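Probable oxidoreductase protein (Rhizobium etli, PDB 4FB5) probably acts as a nucleotide-dependent oxidoreductase of the GFO/IDH/MocA family, binding its dinucleotide in a Rossmann-fold domain. Local coordinates at residues 33-38 / 341-346; 42-47 / 97-102; 79-84 / 90-95; 120-125 / 348-353. All blocks are in the same frame, centred on the assembly; numbering follows the deposited sequence.

Interaction 1 of 4, residues 33-38 / 341-346; sequences TGYMGK and GFNDLK
With chi1 at -179° in both residues, the rings of Tyr35 and Phe342 swing out opposite their own backbone nitrogens and meet between segments 33-38 and 341-346. The first segment carries Gly34 and Gly37 of a glycine-rich GxGxxG-like turn, consistent with the dinucleotide-binding turn between the first strand and first helix of a Rossmann fold. Gly34 is the N-cap of helix 35-44, and a CB on Gly37 would run into CA of Thr33. The rings touch edge to edge, Tyr35 CE2 lying 3.9 Å from Phe342 CE2, each near the plane of the other ring, with no stacking of faces. Beyond them the phenol end of Tyr35 comes up to the amide of Asn343, whose plane is turned 42° from the ring; the modelled spacing there is too tight to define a bond. On the other flank Met36, built as selenomethionine, brings SE to 4.5 Å from Lys346 NZ. That ammonium is satisfied by a salt bridge to Glu124 and a hydrogen bond to Asn153. A second subunit closes over the site: its His338 meets Phe342 edge-to-face, and its Pro334 packs on Tyr35. Segment 341-346 is tied internally at its beginning, where Gly341 N donates to Asp344 OD2 over 2.9 Å, at 153°, on the anti side of the carboxylate.

Interaction 2 of 4, residues 42-47 / 97-102; sequences LAWNAV and VVSVTT
Trp44 brings CZ2 and CH2 of its six-membered ring to the CG1 methyl of Val97, which meets the indole at a slant, CG1 lying 3.7 Å from CZ2 and 4.0 Å from CH2. The pyrrole end of the same ring points at Ser99. There Trp44 NE1 donates to Ser99 OG over 2.9 Å, nearly straight at 172°, with the oxygen almost exactly in the indole plane. Ser99 OG is also hydrogen-bonded to His40 ND1, so two residues of one helix grip this buried hydroxyl. A chi1 of -74° sets the indole opposite the carbonyl carbon of Trp44 and sends it toward the strand. This is helix-on-sheet packing inside the Rossmann fold: helix 35-44 lies against the parallel sheet, and Val97 and Ser99, two residues apart on strand 97-100, present their side chains to it from the same face. An alanine at Trp44 would remove the indole, and would probably leave Ser99 OG with its His40 bond but no indole donor, and a gap beside the Val97 methyl. The indole has further aromatic company in Trp122, whose plane stands at about 85° to it, and Cys350 and Ile354 of helix 344-358 also touch it.

Interaction 3 of 4, residues 79-84 / 90-95; sequences FEKATA and IADPEV
Lys81 and Asp92 mark the closest backbone approach of segments 79-84 and 90-95, yet CA of Lys81 is still 10.3 Å from CA of Asp92, a gap spanned by side chains alone. Lys81 sets CG opposite its carbonyl carbon (chi1 -58°) and runs on extended; the lysine chain crosses each acidic side chain at about a right angle, and NZ reaches both carboxylates. The shorter salt bridge is to Glu94, Lys81 NZ to Glu94 OE1 2.6 Å, met nearly along the C-O axis; the one to Asp92 is weak, NZ to OD2 3.3 Å. Asp92 is held by its other oxygen in an Asx turn, OD1 accepting from Glu94 N at 2.6 Å and 166°, which holds the Asp92 carboxylate against the backbone of Glu94. The network spreads further: His61 ND1 is hydrogen-bonded to Asp92 OD2 and Arg58 pairs with Glu94 OE2. A leucine in place of Lys81 would take away the ammonium, and Glu94 OE1 would probably lose its salt-bridge mate, leaving the Glu94 side chain to its link with Arg58 and freer to turn. The contact is a surface salt-bridge network at the border of the Rossmann sheet, where strand 81-83 is outermost beside strand 58-63; Ala82 packs on helix 70-77, and Ile90, near the end of helix 86-91, packs on helix 107-116.

Interaction 4 of 4, residues 120-125 / 348-353; sequences HVWCEK and IECREL
A buried indole N-H held by a buried carboxylate sets this contact apart: Trp122 NE1 donates to Glu349 OE1 over 2.7 Å, bent to 146°. The oxygen lies in the indole plane, but the carboxylate is turned 73° from the ring and is met on its anti side, well out of its own plane. Trp122 belongs to strand 120-123 of the Rossmann sheet, and helix 344-358, which comes after most strands of the large mixed sheet in the chain, returns to cover it. Strand 120-123 and helix segment 348-353 run nearly antiparallel (159°), their axes 10.6 Å apart at closest approach. Glu124 and Lys125 follow Cys123 in the chain, consistent with the EKP motif of this family. Glu349, its CG opposite the backbone N and its chain extended, stretches toward this region, bringing OE1 to 5.0 Å from Glu124 OE1. Lys346 makes a long, weak ion pair with the same Glu349 oxygen. Away from NE1 the indole is gripped by apolar atoms of the helix. Cys350 CB lies 3.5 Å from Trp122 CH2. The Cys350 sulfur makes an oblique sulfur-aromatic contact, SG standing 5.1 Å from the centroid of the Trp122 six-membered ring. His40 of helix 35-44 adds a further ring beside Trp122. At the root of the side chain, the CD2 methyl of Leu353 rests 3.6 Å from Trp122 CB and 3.7 Å from its CG.

Interactions 1, 2 and 4 are buried and pack together, whereas interaction 3 lies at the surface, its centre about 21 Å from that of interaction 1. Helix 35-44 serves both interactions 1 and 2, and helix 344-358 both 1 and 4; the salt bridge between Lys346 and Glu124 ties 1 directly to 4. Interactions 2 and 4 rest on neighbouring strands, 97-100 and 120-123, and their tryptophans touch. Chemistry follows position: interaction 1 is mainly ring against ring, interactions 2 and 4 each add one indole N-H bond, to a hydroxyl and a carboxylate, to apolar packing, and the sheet border uses salt bridges. The second subunit touches segments of interactions 1 and 2 alone.

Interaction 1 of 4, residues 33-38 / 341-346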
loop_
_atom_site.group_PDB
_atom_site.type_symbol
_atom_site.label_atom_id
_atom_site.label_comp_id
_atom_site.label_asym_id
_atom_site.label_seq_id
_atom_site.Cartn_x
_atom_site.Cartn_y
_atom_site.Cartn_z
ATOM N N THR A 33 -5.335 10.444 35.721
ATOM C CA THR A 33 -6.581 10.016 35.038
ATOM C C THR A 33 -6.729 10.563 33.637
ATOM O O THR A 33 -7.749 10.298 32.978
ATOM C CB THR A 33 -7.897 10.372 35.823
ATOM O OG1 THR A 33 -8.051 11.805 35.950
ATOM C CG2 THR A 33 -7.913 9.706 37.197
ATOM N N GLY A 34 -5.726 11.344 33.213
ATOM C CA GLY A 34 -5.535 11.710 31.817
ATOM C C GLY A 34 -5.438 10.443 30.983
ATOM O O GLY A 34 -5.580 9.325 31.508
ATOM N N TYR A 35 -5.183 10.575 29.685
ATOM C CA TYR A 35 -5.283 9.382 28.852
ATOM C C TYR A 35 -4.578 8.152 29.416
ATOM O O TYR A 35 -5.144 7.077 29.474
ATOM C CB TYR A 35 -4.828 9.573 27.410
ATOM C CG TYR A 35 -5.024 8.239 26.712
ATOM C CD1 TYR A 35 -6.296 7.591 26.766
ATOM C CD2 TYR A 35 -3.948 7.565 26.068
ATOM C CE1 TYR A 35 -6.498 6.338 26.191
ATOM C CE2 TYR A 35 -4.158 6.298 25.481
ATOM C CZ TYR A 35 -5.438 5.700 25.556
ATOM O OH TYR A 35 -5.677 4.470 24.991
HETATM N N MSE A 36 -3.332 8.292 29.809
HETATM C CA MSE A 36 -2.648 7.118 30.262
HETATM C C MSE A 36 -3.322 6.501 31.503
HETATM O O MSE A 36 -3.324 5.276 31.676
HETATM C CB MSE A 36 -1.166 7.404 30.421
HETATM C CG MSE A 36 -0.298 6.402 29.669
HETATM SE SE MSE A 36 -0.693 6.053 27.754
HETATM C CE MSE A 36 0.183 7.649 26.979
ATOM N N GLY A 37 -3.966 7.315 32.331
ATOM C CA GLY A 37 -4.672 6.757 33.483
ATOM C C GLY A 37 -5.812 5.871 33.024
ATOM O O GLY A 37 -5.999 4.733 33.514
ATOM N N LYS A 38 -6.572 6.396 32.070
ATOM C CA LYS A 38 -7.695 5.665 31.484
ATOM C C LYS A 38 -7.265 4.325 30.907
ATOM O O LYS A 38 -7.921 3.326 31.074
ATOM C CB LYS A 38 -8.354 6.495 30.390
ATOM C CG LYS A 38 -9.637 5.878 29.898
ATOM C CD LYS A 38 -10.532 6.902 29.266
ATOM C CE LYS A 38 -11.531 6.189 28.409
ATOM N NZ LYS A 38 -12.499 7.157 27.908
ATOM N N GLY A 341 -5.932 -3.244 18.803
ATOM C CA GLY A 341 -5.920 -1.786 18.868
ATOM C C GLY A 341 -4.777 -1.311 19.731
ATOM O O GLY A 341 -4.162 -2.093 20.411
ATOM N N PHE A 342 -4.488 -0.017 19.729
ATOM C CA PHE A 342 -3.499 0.502 20.674
ATOM C C PHE A 342 -3.780 0.068 22.153
ATOM O O PHE A 342 -2.866 -0.344 22.852
ATOM C CB PHE A 342 -3.349 2.002 20.484
ATOM C CG PHE A 342 -2.332 2.659 21.386
ATOM C CD1 PHE A 342 -0.986 2.644 21.065
ATOM C CD2 PHE A 342 -2.739 3.359 22.494
ATOM C CE1 PHE A 342 -0.014 3.283 21.878
ATOM C CE2 PHE A 342 -1.822 3.994 23.341
ATOM C CZ PHE A 342 -0.438 3.964 23.030
ATOM N N ASN A 343 -5.018 0.094 22.612
ATOM C CA ASN A 343 -5.280 -0.243 24.032
ATOM C C ASN A 343 -5.004 -1.719 24.343
ATOM O O ASN A 343 -4.593 -2.069 25.471
ATOM C CB ASN A 343 -6.704 0.145 24.490
ATOM C CG ASN A 343 -7.045 1.597 24.172
ATOM O OD1 ASN A 343 -6.166 2.454 24.026
ATOM N ND2 ASN A 343 -8.325 1.874 24.036
ATOM N N ASP A 344 -5.212 -2.577 23.339
ATOM C CA ASP A 344 -4.904 -3.974 23.502
ATOM C C ASP A 344 -3.442 -4.187 23.965
ATOM O O ASP A 344 -3.139 -5.116 24.740
ATOM C CB ASP A 344 -5.315 -4.763 22.255
ATOM C CG ASP A 344 -6.879 -4.756 22.026
ATOM O OD1 ASP A 344 -7.635 -4.771 23.044
ATOM O OD2 ASP A 344 -7.352 -4.739 20.840
ATOM N N LEU A 345 -2.545 -3.296 23.560
ATOM C CA LEU A 345 -1.150 -3.416 23.946
ATOM C C LEU A 345 -0.903 -3.124 25.417
ATOM O O LEU A 345 0.101 -3.548 25.968
ATOM C CB LEU A 345 -0.298 -2.448 23.149
ATOM C CG LEU A 345 -0.392 -2.480 21.635
ATOM C CD1 LEU A 345 0.317 -1.266 21.128
ATOM C CD2 LEU A 345 0.232 -3.732 21.082
ATOM N N LYS A 346 -1.787 -2.359 26.043
ATOM C CA LYS A 346 -1.625 -2.068 27.443
ATOM C C LYS A 346 -2.074 -3.258 28.284
ATOM O O LYS A 346 -1.503 -3.496 29.345
ATOM C CB LYS A 346 -2.376 -0.809 27.866
ATOM C CG LYS A 346 -1.620 0.030 28.926
ATOM C CD LYS A 346 -0.355 0.661 28.335
ATOM C CE LYS A 346 0.539 1.339 29.368
ATOM N NZ LYS A 346 1.511 2.302 28.704
#

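Interaction 2 of 4, residues 42-47 / 97-102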
loop_
_atom_site.group_PDB
_atom_site.type_symbol
_atom_site.label_atom_id
_atom_site.label_comp_id
_atom_site.label_asym_id
_atom_site.label_seq_id
_atom_site.Cartn_x
_atom_site.Cartn_y
_atom_site.Cartn_z
ATOM N N LEU A 42 -8.311 0.596 31.993
ATOM C CA LEU A 42 -8.964 -0.315 31.114
ATOM C C LEU A 42 -8.195 -1.616 31.084
ATOM O O LEU A 42 -8.773 -2.708 30.954
ATOM C CB LEU A 42 -9.000 0.277 29.724
ATOM C CG LEU A 42 -10.089 1.302 29.417
ATOM C CD1 LEU A 42 -9.876 1.815 27.995
ATOM C CD2 LEU A 42 -11.454 0.711 29.586
ATOM N N ALA A 43 -6.886 -1.496 31.192
ATOM C CA ALA A 43 -6.054 -2.668 31.191
ATOM C C ALA A 43 -6.337 -3.523 32.438
ATOM O O ALA A 43 -6.676 -4.729 32.318
ATOM C CB ALA A 43 -4.554 -2.285 31.076
ATOM N N TRP A 44 -6.231 -2.902 33.616
ATOM C CA TRP A 44 -6.457 -3.627 34.889
ATOM C C TRP A 44 -7.858 -4.261 34.893
ATOM O O TRP A 44 -8.043 -5.415 35.323
ATOM C CB TRP A 44 -6.259 -2.725 36.124
ATOM C CG TRP A 44 -4.839 -2.362 36.475
ATOM C CD1 TRP A 44 -4.274 -1.097 36.489
ATOM C CD2 TRP A 44 -3.800 -3.264 36.866
ATOM N NE1 TRP A 44 -2.942 -1.171 36.873
ATOM C CE2 TRP A 44 -2.638 -2.491 37.122
ATOM C CE3 TRP A 44 -3.734 -4.653 37.030
ATOM C CZ2 TRP A 44 -1.440 -3.072 37.532
ATOM C CZ3 TRP A 44 -2.541 -5.226 37.450
ATOM C CH2 TRP A 44 -1.412 -4.441 37.696
ATOM N N ASN A 45 -8.828 -3.537 34.347
ATOM C CA ASN A 45 -10.190 -4.042 34.297
ATOM C C ASN A 45 -10.381 -5.188 33.314
ATOM O O ASN A 45 -11.460 -5.768 33.281
ATOM C CB ASN A 45 -11.155 -2.890 34.009
ATOM C CG ASN A 45 -12.606 -3.303 34.013
ATOM O OD1 ASN A 45 -13.130 -3.801 35.025
ATOM N ND2 ASN A 45 -13.297 -3.063 32.884
ATOM N N ALA A 46 -9.363 -5.557 32.532
ATOM C CA ALA A 46 -9.619 -6.520 31.456
ATOM C C ALA A 46 -8.679 -7.689 31.360
ATOM O O ALA A 46 -9.033 -8.696 30.761
ATOM C CB ALA A 46 -9.673 -5.814 30.122
ATOM N N VAL A 47 -7.478 -7.556 31.897
ATOM C CA VAL A 47 -6.504 -8.635 31.827
ATOM C C VAL A 47 -7.134 -9.980 32.028
ATOM O O VAL A 47 -6.883 -10.907 31.233
ATOM C CB VAL A 47 -5.437 -8.595 32.918
ATOM C CG1 VAL A 47 -4.074 -8.489 32.307
ATOM C CG2 VAL A 47 -5.728 -7.534 33.984
ATOM N N VAL A 97 -0.125 -2.719 44.286
ATOM C CA VAL A 97 0.495 -2.214 43.035
ATOM C C VAL A 97 0.133 -0.768 42.788
ATOM O O VAL A 97 -1.040 -0.423 42.782
ATOM C CB VAL A 97 -0.057 -2.974 41.796
ATOM C CG1 VAL A 97 0.650 -2.524 40.542
ATOM C CG2 VAL A 97 0.077 -4.473 41.962
ATOM N N VAL A 98 1.126 0.073 42.539
ATOM C CA VAL A 98 0.821 1.445 42.110
ATOM C C VAL A 98 1.044 1.680 40.606
ATOM O O VAL A 98 2.064 1.283 40.051
ATOM C CB VAL A 98 1.530 2.498 42.985
ATOM C CG1 VAL A 98 1.130 3.881 42.572
ATOM C CG2 VAL A 98 1.187 2.275 44.479
ATOM N N SER A 99 0.042 2.274 39.956
ATOM C CA SER A 99 0.099 2.673 38.552
ATOM C C SER A 99 0.363 4.151 38.539
ATOM O O SER A 99 -0.544 4.938 38.788
ATOM C CB SER A 99 -1.252 2.438 37.858
ATOM O OG SER A 99 -1.346 1.199 37.170
ATOM N N VAL A 100 1.588 4.548 38.251
ATOM C CA VAL A 100 1.878 5.976 38.126
ATOM C C VAL A 100 1.731 6.383 36.689
ATOM O O VAL A 100 2.365 5.810 35.837
ATOM C CB VAL A 100 3.293 6.331 38.573
ATOM C CG1 VAL A 100 3.473 7.808 38.535
ATOM C CG2 VAL A 100 3.540 5.830 39.984
ATOM N N THR A 101 0.882 7.362 36.421
ATOM C CA THR A 101 0.610 7.791 35.050
ATOM C C THR A 101 0.464 9.269 35.033
ATOM O O THR A 101 -0.218 9.796 34.179
ATOM C CB THR A 101 -0.739 7.262 34.501
ATOM O OG1 THR A 101 -1.813 7.842 35.238
ATOM C CG2 THR A 101 -0.842 5.774 34.612
ATOM N N THR A 102 1.069 9.926 36.010
ATOM C CA THR A 102 1.047 11.373 36.143
ATOM C C THR A 102 2.064 11.972 35.195
ATOM O O THR A 102 2.677 11.251 34.410
ATOM C CB THR A 102 1.402 11.788 37.580
ATOM O OG1 THR A 102 2.654 11.193 37.969
ATOM C CG2 THR A 102 0.298 11.352 38.554
#

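Interaction 3 of 4, residues 79-84 / 90-95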
loop_
_atom_site.group_PDB
_atom_site.type_symbol
_atom_site.label_atom_id
_atom_site.label_comp_id
_atom_site.label_asym_id
_atom_site.label_seq_id
_atom_site.Cartn_x
_atom_site.Cartn_y
_atom_site.Cartn_z
ATOM N N PHE A 79 -13.351 2.253 40.552
ATOM C CA PHE A 79 -12.535 2.215 41.769
ATOM C C PHE A 79 -13.342 2.546 43.016
ATOM O O PHE A 79 -14.168 3.465 43.008
ATOM C CB PHE A 79 -11.425 3.252 41.682
ATOM C CG PHE A 79 -10.262 2.813 40.889
ATOM C CD1 PHE A 79 -9.079 2.476 41.517
ATOM C CD2 PHE A 79 -10.345 2.714 39.506
ATOM C CE1 PHE A 79 -7.988 2.050 40.782
ATOM C CE2 PHE A 79 -9.259 2.290 38.760
ATOM C CZ PHE A 79 -8.079 1.961 39.397
ATOM N N GLU A 80 -13.043 1.828 44.093
ATOM C CA GLU A 80 -13.786 1.921 45.349
ATOM C C GLU A 80 -13.566 3.262 46.055
ATOM O O GLU A 80 -14.524 3.970 46.366
ATOM C CB GLU A 80 -13.460 0.712 46.244
ATOM C CG GLU A 80 -14.015 -0.627 45.673
ATOM C CD GLU A 80 -13.280 -1.905 46.148
ATOM O OE1 GLU A 80 -12.812 -1.954 47.311
ATOM O OE2 GLU A 80 -13.197 -2.886 45.360
ATOM N N LYS A 81 -12.308 3.634 46.244
ATOM C CA LYS A 81 -11.968 4.866 46.928
ATOM C C LYS A 81 -11.365 5.886 45.967
ATOM O O LYS A 81 -10.663 5.505 45.039
ATOM C CB LYS A 81 -10.956 4.580 48.047
ATOM C CG LYS A 81 -11.432 3.569 49.080
ATOM C CD LYS A 81 -10.267 2.867 49.750
ATOM C CE LYS A 81 -10.688 1.466 50.186
ATOM N NZ LYS A 81 -9.549 0.811 50.877
ATOM N N ALA A 82 -11.647 7.171 46.216
ATOM C CA ALA A 82 -10.944 8.319 45.613
ATOM C C ALA A 82 -10.131 9.102 46.701
ATOM O O ALA A 82 -10.206 8.750 47.894
ATOM C CB ALA A 82 -11.943 9.224 44.939
ATOM N N THR A 83 -9.350 10.118 46.284
ATOM C CA THR A 83 -8.619 11.090 47.149
ATOM C C THR A 83 -7.794 11.999 46.271
ATOM O O THR A 83 -7.540 11.673 45.119
ATOM C CB THR A 83 -7.583 10.478 48.125
ATOM O OG1 THR A 83 -7.074 9.254 47.586
ATOM C CG2 THR A 83 -8.176 10.260 49.549
ATOM N N ALA A 84 -7.357 13.130 46.816
ATOM C CA ALA A 84 -6.477 14.045 46.078
ATOM C C ALA A 84 -5.110 14.133 46.766
ATOM O O ALA A 84 -4.272 14.976 46.444
ATOM C CB ALA A 84 -7.125 15.421 45.908
ATOM N N ILE A 90 -0.689 5.693 48.349
ATOM C CA ILE A 90 0.558 4.977 48.548
ATOM C C ILE A 90 0.663 4.417 49.946
ATOM O O ILE A 90 1.300 3.385 50.161
ATOM C CB ILE A 90 1.751 5.893 48.254
ATOM C CG1 ILE A 90 2.217 5.664 46.815
ATOM C CG2 ILE A 90 2.902 5.672 49.260
ATOM C CD1 ILE A 90 3.138 6.746 46.256
ATOM N N ALA A 91 0.041 5.102 50.895
ATOM C CA ALA A 91 -0.019 4.604 52.257
ATOM C C ALA A 91 -0.964 3.421 52.317
ATOM O O ALA A 91 -0.635 2.405 52.921
ATOM C CB ALA A 91 -0.475 5.699 53.217
ATOM N N ASP A 92 -2.122 3.548 51.669
ATOM C CA ASP A 92 -3.181 2.563 51.820
ATOM C C ASP A 92 -2.603 1.150 51.762
ATOM O O ASP A 92 -1.943 0.791 50.790
ATOM C CB ASP A 92 -4.264 2.752 50.764
ATOM C CG ASP A 92 -5.469 1.837 50.974
ATOM O OD1 ASP A 92 -5.337 0.719 51.520
ATOM O OD2 ASP A 92 -6.575 2.239 50.568
ATOM N N PRO A 93 -2.824 0.359 52.827
ATOM C CA PRO A 93 -2.416 -1.053 52.889
ATOM C C PRO A 93 -3.230 -2.046 52.024
ATOM O O PRO A 93 -2.813 -3.201 51.900
ATOM C CB PRO A 93 -2.581 -1.402 54.383
ATOM C CG PRO A 93 -3.677 -0.479 54.851
ATOM C CD PRO A 93 -3.354 0.823 54.129
ATOM N N GLU A 94 -4.367 -1.644 51.452
ATOM C CA GLU A 94 -5.103 -2.568 50.552
ATOM C C GLU A 94 -4.537 -2.561 49.113
ATOM O O GLU A 94 -4.754 -3.490 48.340
ATOM C CB GLU A 94 -6.624 -2.321 50.579
ATOM C CG GLU A 94 -7.374 -3.025 51.734
ATOM C CD GLU A 94 -8.890 -2.810 51.698
ATOM O OE1 GLU A 94 -9.350 -1.638 51.706
ATOM O OE2 GLU A 94 -9.629 -3.819 51.675
ATOM N N VAL A 95 -3.791 -1.511 48.786
ATOM C CA VAL A 95 -3.055 -1.402 47.532
ATOM C C VAL A 95 -1.780 -2.253 47.569
ATOM O O VAL A 95 -0.979 -2.117 48.486
ATOM C CB VAL A 95 -2.656 0.072 47.274
ATOM C CG1 VAL A 95 -1.689 0.169 46.111
ATOM C CG2 VAL A 95 -3.894 0.933 47.040
#

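Interaction 4 of 4, residues 120-125 / 348-353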
loop_
_atom_site.group_PDB
_atom_site.type_symbol
_atom_site.label_atom_id
_atom_site.label_comp_id
_atom_site.label_asym_id
_atom_site.label_seq_id
_atom_site.Cartn_x
_atom_site.Cartn_y
_atom_site.Cartn_z
ATOM N N HIS A 120 4.685 -2.580 44.348
ATOM C CA HIS A 120 5.035 -2.682 42.915
ATOM C C HIS A 120 4.637 -1.424 42.108
ATOM O O HIS A 120 3.620 -0.765 42.390
ATOM C CB HIS A 120 4.366 -3.892 42.269
ATOM C CG HIS A 120 4.534 -5.178 43.019
ATOM N ND1 HIS A 120 5.771 -5.729 43.294
ATOM C CD2 HIS A 120 3.614 -6.046 43.509
ATOM C CE1 HIS A 120 5.602 -6.869 43.945
ATOM N NE2 HIS A 120 4.304 -7.088 44.079
ATOM N N VAL A 121 5.434 -1.124 41.090
ATOM C CA VAL A 121 5.245 0.079 40.305
ATOM C C VAL A 121 5.163 -0.152 38.795
ATOM O O VAL A 121 6.029 -0.804 38.179
ATOM C CB VAL A 121 6.331 1.087 40.621
ATOM C CG1 VAL A 121 6.355 2.165 39.575
ATOM C CG2 VAL A 121 6.059 1.696 41.959
ATOM N N TRP A 122 4.088 0.376 38.220
ATOM C CA TRP A 122 3.862 0.431 36.773
ATOM C C TRP A 122 3.816 1.880 36.425
ATOM O O TRP A 122 2.853 2.582 36.697
ATOM C CB TRP A 122 2.533 -0.221 36.419
ATOM C CG TRP A 122 2.306 -0.433 34.982
ATOM C CD1 TRP A 122 3.201 -0.250 33.977
ATOM C CD2 TRP A 122 1.102 -0.902 34.370
ATOM N NE1 TRP A 122 2.624 -0.555 32.774
ATOM C CE2 TRP A 122 1.336 -0.965 32.988
ATOM C CE3 TRP A 122 -0.159 -1.252 34.853
ATOM C CZ2 TRP A 122 0.365 -1.378 32.084
ATOM C CZ3 TRP A 122 -1.143 -1.656 33.930
ATOM C CH2 TRP A 122 -0.864 -1.709 32.572
ATOM N N CYS A 123 4.902 2.324 35.834
ATOM C CA CYS A 123 5.151 3.726 35.653
ATOM C C CYS A 123 5.223 4.030 34.177
ATOM O O CYS A 123 5.816 3.265 33.416
ATOM C CB CYS A 123 6.460 4.087 36.326
ATOM S SG CYS A 123 6.848 5.854 36.367
ATOM N N GLU A 124 4.621 5.142 33.777
ATOM C CA GLU A 124 4.721 5.607 32.415
ATOM C C GLU A 124 6.114 6.085 32.167
ATOM O O GLU A 124 6.805 6.511 33.091
ATOM C CB GLU A 124 3.704 6.715 32.109
ATOM C CG GLU A 124 2.338 6.157 31.784
ATOM C CD GLU A 124 2.413 5.012 30.771
ATOM O OE1 GLU A 124 1.807 3.945 31.026
ATOM O OE2 GLU A 124 3.093 5.182 29.713
ATOM N N LYS A 125 6.532 5.981 30.916
ATOM C CA LYS A 125 7.802 6.505 30.506
ATOM C C LYS A 125 7.696 8.033 30.631
ATOM O O LYS A 125 6.597 8.568 30.578
ATOM C CB LYS A 125 8.092 6.018 29.092
ATOM C CG LYS A 125 8.092 7.069 28.002
ATOM C CD LYS A 125 6.739 7.430 27.413
ATOM C CE LYS A 125 6.982 8.443 26.318
ATOM N NZ LYS A 125 6.063 9.575 26.420
ATOM N N ILE A 348 -1.799 -6.502 27.431
ATOM C CA ILE A 348 -0.690 -7.446 27.368
ATOM C C ILE A 348 0.420 -6.989 28.321
ATOM O O ILE A 348 0.922 -7.769 29.119
ATOM C CB ILE A 348 -0.192 -7.525 25.938
ATOM C CG1 ILE A 348 -1.240 -8.222 25.075
ATOM C CG2 ILE A 348 1.139 -8.216 25.853
ATOM C CD1 ILE A 348 -1.132 -7.935 23.583
ATOM N N GLU A 349 0.800 -5.719 28.265
ATOM C CA GLU A 349 1.801 -5.202 29.212
ATOM C C GLU A 349 1.368 -5.410 30.684
ATOM O O GLU A 349 2.158 -5.798 31.510
ATOM C CB GLU A 349 2.070 -3.730 28.938
ATOM C CG GLU A 349 3.114 -3.122 29.837
ATOM C CD GLU A 349 3.483 -1.711 29.424
ATOM O OE1 GLU A 349 2.919 -0.786 30.055
ATOM O OE2 GLU A 349 4.315 -1.537 28.473
ATOM N N CYS A 350 0.102 -5.149 30.985
ATOM C CA CYS A 350 -0.467 -5.435 32.280
ATOM C C CYS A 350 -0.291 -6.925 32.609
ATOM O O CYS A 350 0.197 -7.303 33.688
ATOM C CB CYS A 350 -1.944 -5.044 32.297
ATOM S SG CYS A 350 -2.752 -5.469 33.854
ATOM N N ARG A 351 -0.656 -7.774 31.659
ATOM C CA ARG A 351 -0.444 -9.180 31.874
ATOM C C ARG A 351 1.030 -9.403 32.202
ATOM O O ARG A 351 1.337 -9.988 33.235
ATOM C CB ARG A 351 -0.935 -10.031 30.704
ATOM C CG ARG A 351 -0.697 -11.524 30.867
ATOM C CD ARG A 351 -1.443 -12.072 32.060
ATOM N NE ARG A 351 -0.991 -13.405 32.505
ATOM C CZ ARG A 351 0.027 -13.645 33.349
ATOM N NH1 ARG A 351 0.754 -12.642 33.840
ATOM N NH2 ARG A 351 0.331 -14.896 33.692
ATOM N N GLU A 352 1.951 -8.890 31.399
ATOM C CA GLU A 352 3.341 -9.242 31.642
ATOM C C GLU A 352 3.849 -8.716 32.982
ATOM O O GLU A 352 4.839 -9.222 33.527
ATOM C CB GLU A 352 4.243 -8.799 30.499
ATOM C CG GLU A 352 3.947 -9.514 29.208
ATOM C CD GLU A 352 4.320 -10.992 29.204
ATOM O OE1 GLU A 352 3.424 -11.827 28.948
ATOM O OE2 GLU A 352 5.503 -11.316 29.412
ATOM N N LEU A 353 3.175 -7.700 33.508
ATOM C CA LEU A 353 3.577 -7.110 34.764
ATOM C C LEU A 353 3.217 -8.076 35.882
ATOM O O LEU A 353 3.969 -8.222 36.862
ATOM C CB LEU A 353 2.867 -5.780 34.997
ATOM C CG LEU A 353 3.051 -5.226 36.411
ATOM C CD1 LEU A 353 4.496 -5.272 36.760
ATOM C CD2 LEU A 353 2.537 -3.805 36.596
#